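Local coordinates for mandelate racemase / muconate lactonizing enzyme, C-terminal domain protein (Pseudovibrio sp. JE062, PDB 4JHM) that is of unknown function but belongs to the mandelate racemase / muconate lactonizing enzyme family, whose C-terminal domain forms an enolase-type barrel, at residues A138-F143 / E147-Y152; I164-Y169 / H216-L221; A177-V182 / F193-A198. All coordinates share one frame; numbering follows the deposited sequence.

Interaction 1. Residues A138-F143 / E147-Y152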
loop_
_atom_site.group_PDB
_atom_site.type_symbol
_atom_site.label_atom_id
_atom_site.label_comp_id
_atom_site.label_asym_id
_atom_site.label_seq_id
_atom_site.Cartn_x
_atom_site.Cartn_y
_atom_site.Cartn_z
ATOM N N ALA A 138 -3.293 -14.647 38.355
ATOM C CA ALA A 138 -3.886 -13.808 39.382
ATOM C C ALA A 138 -3.915 -12.366 38.884
ATOM O O ALA A 138 -2.870 -11.781 38.589
ATOM C CB ALA A 138 -3.093 -13.913 40.674
ATOM N N SER A 139 -5.112 -11.804 38.767
ATOM C CA SER A 139 -5.267 -10.425 38.324
ATOM C C SER A 139 -5.363 -9.556 39.568
ATOM O O SER A 139 -6.358 -9.604 40.287
ATOM C CB SER A 139 -6.515 -10.287 37.462
ATOM O OG SER A 139 -6.366 -9.247 36.517
ATOM N N THR A 140 -4.323 -8.769 39.823
ATOM C CA THR A 140 -4.118 -8.179 41.146
ATOM C C THR A 140 -4.791 -6.823 41.317
ATOM O O THR A 140 -5.080 -6.139 40.339
ATOM C CB THR A 140 -2.618 -7.986 41.437
ATOM O OG1 THR A 140 -2.178 -6.732 40.899
ATOM C CG2 THR A 140 -1.803 -9.115 40.825
ATOM N N PRO A 141 -5.033 -6.431 42.576
ATOM C CA PRO A 141 -5.481 -5.080 42.873
ATOM C C PRO A 141 -4.305 -4.112 42.863
ATOM O O PRO A 141 -3.151 -4.533 42.753
ATOM C CB PRO A 141 -6.047 -5.208 44.287
ATOM C CG PRO A 141 -5.240 -6.296 44.909
ATOM C CD PRO A 141 -4.906 -7.252 43.794
HETATM N N MSE A 142 -4.598 -2.824 42.984
HETATM C CA MSE A 142 -3.558 -1.808 42.998
HETATM C C MSE A 142 -3.269 -1.422 44.422
HETATM O O MSE A 142 -4.180 -1.111 45.185
HETATM C CB MSE A 142 -4.058 -0.636 42.160
HETATM C CG MSE A 142 -3.668 0.732 42.703
HETATM SE SE MSE A 142 -4.552 2.093 41.585
HETATM C CE MSE A 142 -3.128 3.445 41.692
ATOM N N PHE A 143 -1.997 -1.455 44.802
ATOM C CA PHE A 143 -1.596 -1.015 46.129
ATOM C C PHE A 143 -1.011 0.396 46.062
ATOM O O PHE A 143 -0.544 0.835 45.007
ATOM C CB PHE A 143 -0.590 -1.988 46.738
ATOM C CG PHE A 143 -1.098 -3.400 46.835
ATOM C CD1 PHE A 143 -2.194 -3.704 47.622
ATOM C CD2 PHE A 143 -0.470 -4.428 46.147
ATOM C CE1 PHE A 143 -2.664 -5.004 47.716
ATOM C CE2 PHE A 143 -0.931 -5.730 46.240
ATOM C CZ PHE A 143 -2.032 -6.017 47.024
ATOM N N GLU A 147 5.946 -1.586 47.898
ATOM C CA GLU A 147 6.330 -2.620 48.862
ATOM C C GLU A 147 5.152 -3.515 49.247
ATOM O O GLU A 147 5.345 -4.669 49.625
ATOM C CB GLU A 147 6.944 -1.990 50.118
ATOM C CG GLU A 147 8.323 -1.371 49.907
ATOM C CD GLU A 147 8.293 -0.131 49.028
ATOM O OE1 GLU A 147 7.253 0.565 48.998
ATOM O OE2 GLU A 147 9.315 0.154 48.367
ATOM N N GLU A 148 3.939 -2.985 49.142
ATOM C CA GLU A 148 2.734 -3.757 49.439
ATOM C C GLU A 148 2.542 -4.915 48.460
ATOM O O GLU A 148 1.811 -5.860 48.748
ATOM C CB GLU A 148 1.498 -2.851 49.410
ATOM C CG GLU A 148 1.447 -1.822 50.533
ATOM C CD GLU A 148 0.172 -0.996 50.514
ATOM O OE1 GLU A 148 -0.919 -1.575 50.701
ATOM O OE2 GLU A 148 0.259 0.234 50.315
ATOM N N TYR A 149 3.198 -4.833 47.305
ATOM C CA TYR A 149 3.037 -5.831 46.252
ATOM C C TYR A 149 3.732 -7.155 46.560
ATOM O O TYR A 149 3.288 -8.207 46.107
ATOM C CB TYR A 149 3.555 -5.285 44.916
ATOM C CG TYR A 149 2.554 -4.424 44.175
ATOM C CD1 TYR A 149 2.458 -3.062 44.424
ATOM C CD2 TYR A 149 1.697 -4.976 43.229
ATOM C CE1 TYR A 149 1.541 -2.273 43.754
ATOM C CE2 TYR A 149 0.774 -4.197 42.558
ATOM C CZ TYR A 149 0.700 -2.844 42.822
ATOM O OH TYR A 149 -0.213 -2.060 42.155
ATOM N N PHE A 150 4.819 -7.108 47.322
ATOM C CA PHE A 150 5.656 -8.293 47.505
ATOM C C PHE A 150 4.969 -9.395 48.315
ATOM O O PHE A 150 4.982 -10.557 47.904
ATOM C CB PHE A 150 7.003 -7.921 48.132
ATOM C CG PHE A 150 7.769 -6.882 47.358
ATOM C CD1 PHE A 150 7.808 -6.912 45.975
ATOM C CD2 PHE A 150 8.462 -5.879 48.020
ATOM C CE1 PHE A 150 8.514 -5.957 45.267
ATOM C CE2 PHE A 150 9.173 -4.923 47.317
ATOM C CZ PHE A 150 9.200 -4.962 45.939
ATOM N N PRO A 151 4.375 -9.046 49.471
ATOM C CA PRO A 151 3.626 -10.064 50.207
ATOM C C PRO A 151 2.549 -10.706 49.341
ATOM O O PRO A 151 2.454 -11.928 49.271
ATOM C CB PRO A 151 2.992 -9.275 51.356
ATOM C CG PRO A 151 3.900 -8.113 51.562
ATOM C CD PRO A 151 4.430 -7.765 50.199
ATOM N N TYR A 152 1.753 -9.878 48.676
ATOM C CA TYR A 152 0.682 -10.370 47.824
ATOM C C TYR A 152 1.219 -11.332 46.768
ATOM O O TYR A 152 0.651 -12.401 46.543
ATOM C CB TYR A 152 -0.045 -9.205 47.148
ATOM C CG TYR A 152 -1.094 -9.653 46.162
ATOM C CD1 TYR A 152 -0.767 -9.888 44.833
ATOM C CD2 TYR A 152 -2.406 -9.861 46.558
ATOM C CE1 TYR A 152 -1.720 -10.305 43.924
ATOM C CE2 TYR A 152 -3.366 -10.280 45.654
ATOM C CZ TYR A 152 -3.014 -10.500 44.337
ATOM O OH TYR A 152 -3.960 -10.915 43.431
#
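F143 is the bump of this contact, its phenyl ring sunk into a hollow lined by E148, Y149 and Y152. CD2 leads into the middle of the Y149 face, 3.5 Å above that ring's plane, and makes a T-shaped (edge-to-face) pair with centroids 4.8 Å apart and planes at 79°. The neighbouring edge of the phenyl turns toward Y152 as well, in an offset edge-to-face pair with centroids 5.7 Å apart; F143 CE2 also touches Y152 CB at 3.7 Å. Carbonyl O of E148 sits over one face of the F143 ring, toward its rim, and F143 CB rests on E148 CB at 3.5 Å. With CG anti to the carbonyl carbon (chi1 -57°), the F143 ring is set beside its own backbone N and directed at the start of the helix.

T140 and P141 approach the Y152 ring from the same side as F143. T140 CG2 lies near CE1, while P141 CD comes within 3.8 Å of Y152 CZ. The tyrosine CG stands anti to the backbone N (chi1 175°), which carries the phenol across the start of the loop, where OH bonds to the carbonyl of Y327. The Y149 hydroxyl accepts a weak hydrogen bond from F143 N (3.2 Å to OH) and also bonds to the carbonyl of H167, so one phenol oxygen joins the loop to the next strand.

The aromatic cluster thus joins the loop that follows strand 133-139 to the start of helix 149-159. Strand 163-167 lies beside them, with L166 against Y149, and helix 172-186 packs next door through L178.

Interaction 2. Residues I164-Y169 / H216-L221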
loop_
_atom_site.group_PDB
_atom_site.type_symbol
_atom_site.label_atom_id
_atom_site.label_comp_id
_atom_site.label_asym_id
_atom_site.label_seq_id
_atom_site.Cartn_x
_atom_site.Cartn_y
_atom_site.Cartn_z
ATOM N N ILE A 164 1.109 -13.683 36.881
ATOM C CA ILE A 164 0.481 -12.569 37.564
ATOM C C ILE A 164 0.362 -11.362 36.642
ATOM O O ILE A 164 1.355 -10.903 36.078
ATOM C CB ILE A 164 1.294 -12.160 38.801
ATOM C CG1 ILE A 164 1.379 -13.330 39.785
ATOM C CG2 ILE A 164 0.669 -10.939 39.461
ATOM C CD1 ILE A 164 2.185 -13.028 41.029
ATOM N N LYS A 165 -0.858 -10.857 36.479
ATOM C CA LYS A 165 -1.061 -9.598 35.778
ATOM C C LYS A 165 -1.258 -8.496 36.803
ATOM O O LYS A 165 -2.304 -8.408 37.445
ATOM C CB LYS A 165 -2.263 -9.641 34.829
ATOM C CG LYS A 165 -2.544 -8.285 34.190
ATOM C CD LYS A 165 -3.655 -8.331 33.159
ATOM C CE LYS A 165 -5.033 -8.298 33.797
ATOM N NZ LYS A 165 -6.111 -8.530 32.793
ATOM N N LEU A 166 -0.240 -7.659 36.945
ATOM C CA LEU A 166 -0.284 -6.555 37.877
ATOM C C LEU A 166 -1.214 -5.471 37.364
ATOM O O LEU A 166 -1.101 -5.055 36.222
ATOM C CB LEU A 166 1.110 -5.952 38.034
ATOM C CG LEU A 166 2.240 -6.903 38.407
ATOM C CD1 LEU A 166 3.580 -6.259 38.092
ATOM C CD2 LEU A 166 2.150 -7.277 39.873
ATOM N N HIS A 167 -2.136 -5.013 38.202
ATOM C CA HIS A 167 -2.779 -3.733 37.948
ATOM C C HIS A 167 -1.934 -2.690 38.651
ATOM O O HIS A 167 -1.452 -2.918 39.763
ATOM C CB HIS A 167 -4.229 -3.707 38.427
ATOM C CG HIS A 167 -5.181 -4.348 37.469
ATOM N ND1 HIS A 167 -5.796 -5.555 37.719
ATOM C CD2 HIS A 167 -5.605 -3.959 36.243
ATOM C CE1 HIS A 167 -6.568 -5.876 36.697
ATOM N NE2 HIS A 167 -6.469 -4.924 35.786
ATOM N N CYS A 168 -1.728 -1.560 37.988
ATOM C CA CYS A 168 -0.753 -0.587 38.446
ATOM C C CYS A 168 -1.342 0.811 38.570
ATOM O O CYS A 168 -2.551 1.012 38.443
ATOM C CB CYS A 168 0.442 -0.571 37.491
ATOM S SG CYS A 168 0.019 -0.105 35.800
ATOM N N TYR A 169 -0.465 1.776 38.822
ATOM C CA TYR A 169 -0.868 3.156 39.006
ATOM C C TYR A 169 -1.316 3.778 37.688
ATOM O O TYR A 169 -2.067 4.750 37.679
ATOM C CB TYR A 169 0.287 3.949 39.619
ATOM C CG TYR A 169 0.835 3.306 40.876
ATOM C CD1 TYR A 169 0.230 3.522 42.105
ATOM C CD2 TYR A 169 1.942 2.466 40.832
ATOM C CE1 TYR A 169 0.716 2.930 43.258
ATOM C CE2 TYR A 169 2.436 1.870 41.980
ATOM C CZ TYR A 169 1.819 2.107 43.191
ATOM O OH TYR A 169 2.296 1.521 44.342
ATOM N N HIS A 216 13.027 -7.969 29.431
ATOM C CA HIS A 216 12.932 -8.831 30.599
ATOM C C HIS A 216 11.868 -9.921 30.415
ATOM O O HIS A 216 11.389 -10.519 31.377
ATOM C CB HIS A 216 12.689 -7.982 31.847
ATOM C CG HIS A 216 13.807 -7.025 32.147
ATOM N ND1 HIS A 216 13.861 -5.749 31.624
ATOM C CD2 HIS A 216 14.919 -7.164 32.910
ATOM C CE1 HIS A 216 14.951 -5.140 32.059
ATOM N NE2 HIS A 216 15.610 -5.978 32.839
ATOM N N ASN A 217 11.525 -10.182 29.158
ATOM C CA ASN A 217 10.682 -11.316 28.787
ATOM C C ASN A 217 9.335 -11.406 29.516
ATOM O O ASN A 217 8.815 -12.498 29.731
ATOM C CB ASN A 217 11.469 -12.621 28.957
ATOM C CG ASN A 217 12.494 -12.837 27.853
ATOM O OD1 ASN A 217 12.246 -12.529 26.688
ATOM N ND2 ASN A 217 13.648 -13.381 28.215
ATOM N N TRP A 218 8.761 -10.264 29.879
ATOM C CA TRP A 218 7.421 -10.252 30.458
ATOM C C TRP A 218 6.420 -10.718 29.418
ATOM O O TRP A 218 6.712 -10.732 28.226
ATOM C CB TRP A 218 7.044 -8.867 30.966
ATOM C CG TRP A 218 7.685 -8.534 32.260
ATOM C CD1 TRP A 218 8.943 -8.870 32.657
ATOM C CD2 TRP A 218 7.113 -7.778 33.333
ATOM N NE1 TRP A 218 9.189 -8.379 33.914
ATOM C CE2 TRP A 218 8.080 -7.703 34.351
ATOM C CE3 TRP A 218 5.873 -7.164 33.533
ATOM C CZ2 TRP A 218 7.849 -7.039 35.551
ATOM C CZ3 TRP A 218 5.644 -6.507 34.721
ATOM C CH2 TRP A 218 6.628 -6.448 35.717
ATOM N N GLU A 219 5.232 -11.083 29.884
ATOM C CA GLU A 219 4.285 -11.850 29.083
ATOM C C GLU A 219 3.516 -10.983 28.094
ATOM O O GLU A 219 3.562 -11.230 26.891
ATOM C CB GLU A 219 3.338 -12.618 30.013
ATOM C CG GLU A 219 2.281 -13.455 29.314
ATOM C CD GLU A 219 2.864 -14.624 28.552
ATOM O OE1 GLU A 219 4.106 -14.757 28.520
ATOM O OE2 GLU A 219 2.076 -15.410 27.983
ATOM N N TRP A 220 2.802 -9.975 28.592
ATOM C CA TRP A 220 2.113 -9.044 27.704
ATOM C C TRP A 220 1.809 -7.693 28.342
ATOM O O TRP A 220 1.643 -7.587 29.553
ATOM C CB TRP A 220 0.835 -9.672 27.119
ATOM C CG TRP A 220 -0.372 -9.685 28.009
ATOM C CD1 TRP A 220 -0.940 -8.622 28.647
ATOM C CD2 TRP A 220 -1.190 -10.814 28.307
ATOM N NE1 TRP A 220 -2.048 -9.026 29.352
ATOM C CE2 TRP A 220 -2.225 -10.370 29.152
ATOM C CE3 TRP A 220 -1.140 -12.166 27.957
ATOM C CZ2 TRP A 220 -3.201 -11.228 29.650
ATOM C CZ3 TRP A 220 -2.110 -13.017 28.448
ATOM C CH2 TRP A 220 -3.128 -12.545 29.284
ATOM N N LEU A 221 1.757 -6.664 27.499
ATOM C CA LEU A 221 1.336 -5.334 27.902
ATOM C C LEU A 221 -0.098 -5.127 27.449
ATOM O O LEU A 221 -0.382 -5.107 26.253
ATOM C CB LEU A 221 2.235 -4.265 27.271
ATOM C CG LEU A 221 1.764 -2.813 27.435
ATOM C CD1 LEU A 221 1.479 -2.512 28.898
ATOM C CD2 LEU A 221 2.773 -1.819 26.880
#
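K165 and W220 approach each other obliquely from two strands that are not neighbours in their sheet. CB and CG of the lysine lie against M194 of the strand between them. CG is anti to the backbone N (chi1 175°), and the chain stays extended as far as CD, whose approach to W220 NE1, 4.2 Å, is a loose van der Waals contact. There the chain bends (chi3 81°), taking CE past S139 and turning NZ toward E324 and E222, with which it forms salt bridges, and toward Y137 OH, a hydrogen-bond partner. Two carboxylates and a phenol thus hold the ammonium group.

One residue on, L166 faces the other side of the sheet. Its CD1 touches the six-membered end of the W218 indole, 3.9 Å from CH2, the two side chains meeting at about a right angle. The indole is held at its other end by a hydrogen bond from NE1 to E183.

K165 points inward and L166 toward the helices; side chains alternating between barrel interior and surrounding helices are as expected for the parallel strands of a TIM-type barrel, the fold of the enolase superfamily's C-terminal domain.

Interaction 3. Residues A177-V182 / F193-A198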
loop_
_atom_site.group_PDB
_atom_site.type_symbol
_atom_site.label_atom_id
_atom_site.label_comp_id
_atom_site.label_asym_id
_atom_site.label_seq_id
_atom_site.Cartn_x
_atom_site.Cartn_y
_atom_site.Cartn_z
ATOM N N ALA A 177 8.820 2.373 38.873
ATOM C CA ALA A 177 9.394 2.034 40.173
ATOM C C ALA A 177 8.854 0.685 40.628
ATOM O O ALA A 177 9.553 -0.094 41.273
ATOM C CB ALA A 177 9.071 3.111 41.197
ATOM N N LEU A 178 7.599 0.417 40.285
ATOM C CA LEU A 178 6.975 -0.858 40.595
ATOM C C LEU A 178 7.592 -1.950 39.738
ATOM O O LEU A 178 8.243 -2.865 40.234
ATOM C CB LEU A 178 5.475 -0.778 40.320
ATOM C CG LEU A 178 4.738 -2.116 40.276
ATOM C CD1 LEU A 178 4.578 -2.682 41.678
ATOM C CD2 LEU A 178 3.382 -1.948 39.613
ATOM N N VAL A 179 7.387 -1.831 38.435
ATOM C CA VAL A 179 7.828 -2.834 37.478
ATOM C C VAL A 179 9.276 -3.293 37.681
ATOM O O VAL A 179 9.560 -4.483 37.599
ATOM C CB VAL A 179 7.624 -2.317 36.039
ATOM C CG1 VAL A 179 8.684 -2.866 35.108
ATOM C CG2 VAL A 179 6.230 -2.681 35.547
ATOM N N GLU A 180 10.185 -2.360 37.948
ATOM C CA GLU A 180 11.607 -2.687 38.067
ATOM C C GLU A 180 11.937 -3.393 39.387
ATOM O O GLU A 180 12.759 -4.316 39.422
ATOM C CB GLU A 180 12.456 -1.422 37.908
ATOM C CG GLU A 180 12.401 -0.831 36.507
ATOM C CD GLU A 180 13.398 0.293 36.288
ATOM O OE1 GLU A 180 13.539 1.150 37.180
ATOM O OE2 GLU A 180 14.032 0.324 35.212
ATOM N N ALA A 181 11.292 -2.957 40.465
ATOM C CA ALA A 181 11.485 -3.563 41.780
ATOM C C ALA A 181 10.987 -5.006 41.806
ATOM O O ALA A 181 11.548 -5.849 42.508
ATOM C CB ALA A 181 10.772 -2.743 42.844
ATOM N N VAL A 182 9.931 -5.283 41.045
ATOM C CA VAL A 182 9.383 -6.632 40.951
ATOM C C VAL A 182 10.306 -7.551 40.161
ATOM O O VAL A 182 10.494 -8.709 40.525
ATOM C CB VAL A 182 7.994 -6.635 40.283
ATOM C CG1 VAL A 182 7.657 -8.022 39.756
ATOM C CG2 VAL A 182 6.926 -6.163 41.260
ATOM N N PHE A 193 4.835 -12.521 34.170
ATOM C CA PHE A 193 4.258 -11.244 34.593
ATOM C C PHE A 193 3.658 -10.451 33.438
ATOM O O PHE A 193 4.221 -10.404 32.342
ATOM C CB PHE A 193 5.309 -10.386 35.299
ATOM C CG PHE A 193 5.634 -10.843 36.698
ATOM C CD1 PHE A 193 4.846 -10.456 37.769
ATOM C CD2 PHE A 193 6.738 -11.644 36.942
ATOM C CE1 PHE A 193 5.147 -10.866 39.054
ATOM C CE2 PHE A 193 7.049 -12.053 38.228
ATOM C CZ PHE A 193 6.252 -11.664 39.284
HETATM N N MSE A 194 2.512 -9.825 33.706
HETATM C CA MSE A 194 1.820 -8.981 32.735
HETATM C C MSE A 194 1.503 -7.664 33.388
HETATM O O MSE A 194 1.501 -7.555 34.614
HETATM C CB MSE A 194 0.504 -9.608 32.273
HETATM C CG MSE A 194 0.707 -10.927 31.541
HETATM SE SE MSE A 194 0.453 -12.453 32.769
HETATM C CE MSE A 194 -0.980 -13.384 31.790
ATOM N N LEU A 195 1.217 -6.654 32.570
ATOM C CA LEU A 195 0.949 -5.311 33.063
ATOM C C LEU A 195 -0.247 -4.708 32.340
ATOM O O LEU A 195 -0.306 -4.733 31.109
ATOM C CB LEU A 195 2.178 -4.437 32.839
ATOM C CG LEU A 195 2.146 -3.037 33.443
ATOM C CD1 LEU A 195 2.048 -3.115 34.957
ATOM C CD2 LEU A 195 3.388 -2.266 33.024
ATOM N N ASP A 196 -1.201 -4.178 33.103
ATOM C CA ASP A 196 -2.360 -3.480 32.531
ATOM C C ASP A 196 -2.307 -1.985 32.876
ATOM O O ASP A 196 -2.425 -1.609 34.045
ATOM C CB ASP A 196 -3.668 -4.099 33.043
ATOM C CG ASP A 196 -4.908 -3.406 32.486
ATOM O OD1 ASP A 196 -4.761 -2.362 31.824
ATOM O OD2 ASP A 196 -6.032 -3.904 32.708
ATOM N N THR A 197 -2.121 -1.139 31.863
ATOM C CA THR A 197 -2.029 0.305 32.079
ATOM C C THR A 197 -3.308 1.028 31.630
ATOM O O THR A 197 -3.302 2.241 31.396
ATOM C CB THR A 197 -0.807 0.912 31.357
ATOM O OG1 THR A 197 -0.901 0.661 29.950
ATOM C CG2 THR A 197 0.491 0.317 31.888
ATOM N N ALA A 198 -4.393 0.269 31.496
ATOM C CA ALA A 198 -5.729 0.824 31.285
ATOM C C ALA A 198 -5.792 1.983 30.292
ATOM O O ALA A 198 -6.621 2.877 30.427
ATOM C CB ALA A 198 -6.310 1.260 32.619
#
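V182 and F193 form the aromatic half of a small, buried contact between a helix and the strand that follows it. The valine methyl CG1 stands over one face of the phenyl ring, 4.1 Å from its centroid and 20° off the normal, a CH-pi contact displaced toward CE1 and CZ. V182 CG1 is anti to the backbone N (chi1 160°), a setting that directs this methyl at the ring. One helical turn earlier V179 CG2 meets L195 CD2 at 3.8 Å, the two side chains crossing at about a right angle. These two pairs, F193 and L195 alternating along the strand and V179 and V182 three apart on the helix, make up the close-packed part.

The far side of the helix differs: A177 and E180 are exposed, A181 is partly so, and none of them touches the strand. M194 and D196 point to the other side of the sheet. D196 OD1 accepts from A198 N at 2.7 Å, an Asx turn that shapes the strand's end, while OD2 makes a weak hydrogen bond with H167 NE2 and lies close to E222 OE2, a like-charged neighbour. Relatives carry acidic metal ligands at such strand ends; none is established here.

Helix 172-186 therefore covers the outer face of strand 192-196. W218 packs against both V179 and F193, helix 203-215 closes on L195 through M209 and M213, and I153 of helix 149-159 reaches V182 on another flank.

In the fold
From the N terminus, interaction 1 comes first, closing a short loop between strand 133-139 and helix 149-159. Strand 163-167 then opens interaction 2, whose wide loop ends at 216-221 and encloses interaction 3, the contact of helix 172-186 with strand 192-196. Strand 192-196 lies between the two strands of interaction 2, and probable backbone hydrogen bonds, I164 O to M194 N and F193 O to E219 N, join it to strand 163-167 and to the residue just before strand 220-222. H167 links all three, its ND1 probably hydrogen-bonded to T140 O and its NE2 near D196 OD2. Y149 against L178 joins interactions 1 and 3, so consecutive beta-alpha units of the barrel are tied through both sheet and helices.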